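Long-range contact in BB_2cx5_001 (Thermus thermophilus, PDB 3RI0), which is a computationally designed epitope scaffold, built by backbone grafting on a protein related to aminoacyl-tRNA editing domains, to present a linear HIV epitope: residues Ala59-Val64 against Leu111-Asp116. The protein carries 6 engineered substitutions. Sequence-based numbering, arbitrary orientation.
Sequences AYLFLV and LPAYLD
Leu61 and Leu63 of Ala59-Val64 form a parallel ladder with Leu111-Asp116, within the mixed sheet of the editing-domain-like fold. Leu61 N donates to Pro112 O, and Leu61 O accepts from Tyr114 N. Leu63 N then donates to Tyr114 O at 2.9 Å, nearly straight at 171°. Leu63 O accepts from Asp116 N, also at 2.9 Å. Leu61 bonds to the residues before and after Ala113, and Leu63 to those around Leu115, as in parallel strands.

The middle is tightly packed. On one face, Leu61 CB meets Ala113 CB at 3.9 Å. Leu63 CD1 touches Leu115 CD1 at 4.0 Å, and helix 140-147 packs on these two leucines. On the other face, Phe62 and Tyr114 lie side by side, CG anti to the carbonyl carbon in both, which starts them off in the same direction. Their planes are nearly parallel, 19° apart, but slid so that the rings barely overlap. Phe62 CE2 comes within 3.7 Å of Tyr114 CD1. Helix 72-79 covers this face.

The Ala59 end is the solvent side. No beta bridge pairs Ala59 or Tyr60 with Leu111 or Pro112. Ala59 CB still rests on Leu111 CD2 at 3.6 Å, but both are partly exposed. Pro112 is exposed, its CB 4.2 Å from Tyr60 CD2.

At the far end, Asp116 is buried. Its OD2 accepts from Ser65 N and Asn68 ND2, its OD1 from Asp118 N. The chemistry implies a pairing fixed by backbone bonds and apolar faces, with a buried carboxylate, probably stabilised by its donors, tying together both strand ends and the segments that follow.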
loop_
_atom_site.group_PDB
_atom_site.type_symbol
_atom_site.label_atom_id
_atom_site.label_comp_id
_atom_site.label_asym_id
_atom_site.label_seq_id
_atom_site.Cartn_x
_atom_site.Cartn_y
_atom_site.Cartn_z
ATOM N N ALA A 59 -9.570 8.851 8.815
ATOM C CA ALA A 59 -8.589 7.789 8.585
ATOM C C ALA A 59 -7.500 8.223 7.590
ATOM O O ALA A 59 -7.760 9.033 6.701
ATOM C CB ALA A 59 -9.287 6.555 8.075
ATOM N N TYR A 60 -6.288 7.695 7.745
ATOM C CA TYR A 60 -5.196 8.045 6.830
ATOM C C TYR A 60 -4.482 6.809 6.283
ATOM O O TYR A 60 -4.540 5.724 6.879
ATOM C CB TYR A 60 -4.169 8.945 7.513
ATOM C CG TYR A 60 -4.773 10.028 8.362
ATOM C CD1 TYR A 60 -5.261 9.743 9.638
ATOM C CD2 TYR A 60 -4.870 11.340 7.896
ATOM C CE1 TYR A 60 -5.828 10.730 10.429
ATOM C CE2 TYR A 60 -5.443 12.339 8.684
ATOM C CZ TYR A 60 -5.917 12.021 9.951
ATOM O OH TYR A 60 -6.477 12.999 10.738
ATOM N N LEU A 61 -3.775 6.997 5.169
ATOM C CA LEU A 61 -3.067 5.906 4.520
ATOM C C LEU A 61 -1.553 6.129 4.531
ATOM O O LEU A 61 -1.071 7.214 4.195
ATOM C CB LEU A 61 -3.550 5.773 3.072
ATOM C CG LEU A 61 -3.553 4.417 2.354
ATOM C CD1 LEU A 61 -2.962 4.612 0.982
ATOM C CD2 LEU A 61 -2.784 3.353 3.121
ATOM N N PHE A 62 -0.804 5.098 4.910
ATOM C CA PHE A 62 0.649 5.198 4.931
ATOM C C PHE A 62 1.291 4.093 4.102
ATOM O O PHE A 62 1.093 2.913 4.355
ATOM C CB PHE A 62 1.168 5.153 6.366
ATOM C CG PHE A 62 0.715 6.317 7.203
ATOM C CD1 PHE A 62 -0.482 6.255 7.910
ATOM C CD2 PHE A 62 1.480 7.479 7.278
ATOM C CE1 PHE A 62 -0.921 7.340 8.688
ATOM C CE2 PHE A 62 1.054 8.577 8.050
ATOM C CZ PHE A 62 -0.148 8.499 8.758
ATOM N N LEU A 63 2.061 4.499 3.100
ATOM C CA LEU A 63 2.735 3.564 2.208
ATOM C C LEU A 63 4.182 3.446 2.705
ATOM O O LEU A 63 4.970 4.392 2.592
ATOM C CB LEU A 63 2.673 4.109 0.784
ATOM C CG LEU A 63 1.244 4.534 0.438
ATOM C CD1 LEU A 63 1.221 5.266 -0.887
ATOM C CD2 LEU A 63 0.341 3.309 0.394
ATOM N N VAL A 64 4.517 2.280 3.252
ATOM C CA VAL A 64 5.834 2.052 3.833
ATOM C C VAL A 64 6.675 1.030 3.099
ATOM O O VAL A 64 6.169 0.017 2.613
ATOM C CB VAL A 64 5.691 1.575 5.306
ATOM C CG1 VAL A 64 7.058 1.252 5.896
ATOM C CG2 VAL A 64 4.989 2.644 6.123
ATOM N N LEU A 111 -8.563 7.983 0.968
ATOM C CA LEU A 111 -7.852 8.409 2.172
ATOM C C LEU A 111 -6.647 9.312 1.916
ATOM O O LEU A 111 -5.913 9.129 0.930
ATOM C CB LEU A 111 -7.363 7.170 2.953
ATOM C CG LEU A 111 -8.337 6.065 3.400
ATOM C CD1 LEU A 111 -7.545 4.853 3.901
ATOM C CD2 LEU A 111 -9.256 6.571 4.498
ATOM N N PRO A 112 -6.434 10.312 2.794
ATOM C CA PRO A 112 -5.282 11.206 2.629
ATOM C C PRO A 112 -4.094 10.241 2.728
ATOM O O PRO A 112 -4.149 9.316 3.538
ATOM C CB PRO A 112 -5.362 12.115 3.847
ATOM C CG PRO A 112 -6.841 12.120 4.192
ATOM C CD PRO A 112 -7.249 10.685 3.962
ATOM N N ALA A 113 -3.040 10.427 1.928
ATOM C CA ALA A 113 -1.928 9.488 1.998
ATOM C C ALA A 113 -0.526 10.062 2.150
ATOM O O ALA A 113 -0.264 11.221 1.817
ATOM C CB ALA A 113 -1.966 8.564 0.795
ATOM N N TYR A 114 0.373 9.218 2.654
ATOM C CA TYR A 114 1.772 9.577 2.851
ATOM C C TYR A 114 2.672 8.471 2.317
ATOM O O TYR A 114 2.335 7.289 2.398
ATOM C CB TYR A 114 2.035 9.842 4.326
ATOM C CG TYR A 114 1.142 10.939 4.851
ATOM C CD1 TYR A 114 -0.178 10.675 5.219
ATOM C CD2 TYR A 114 1.592 12.254 4.911
ATOM C CE1 TYR A 114 -1.029 11.695 5.639
ATOM C CE2 TYR A 114 0.751 13.279 5.324
ATOM C CZ TYR A 114 -0.556 12.998 5.684
ATOM O OH TYR A 114 -1.378 14.017 6.100
ATOM N N LEU A 115 3.821 8.858 1.771
ATOM C CA LEU A 115 4.748 7.902 1.178
ATOM C C LEU A 115 6.156 7.922 1.761
ATOM O O LEU A 115 6.868 8.924 1.675
ATOM C CB LEU A 115 4.828 8.146 -0.335
ATOM C CG LEU A 115 5.756 7.262 -1.181
ATOM C CD1 LEU A 115 4.950 6.197 -1.872
ATOM C CD2 LEU A 115 6.456 8.099 -2.232
ATOM N N ASP A 116 6.541 6.788 2.336
ATOM C CA ASP A 116 7.862 6.564 2.928
ATOM C C ASP A 116 8.893 7.014 1.902
ATOM O O ASP A 116 9.014 6.387 0.848
ATOM C CB ASP A 116 8.032 5.060 3.195
ATOM C CG ASP A 116 9.391 4.690 3.784
ATOM O OD1 ASP A 116 10.373 5.454 3.626
ATOM O OD2 ASP A 116 9.468 3.601 4.402
#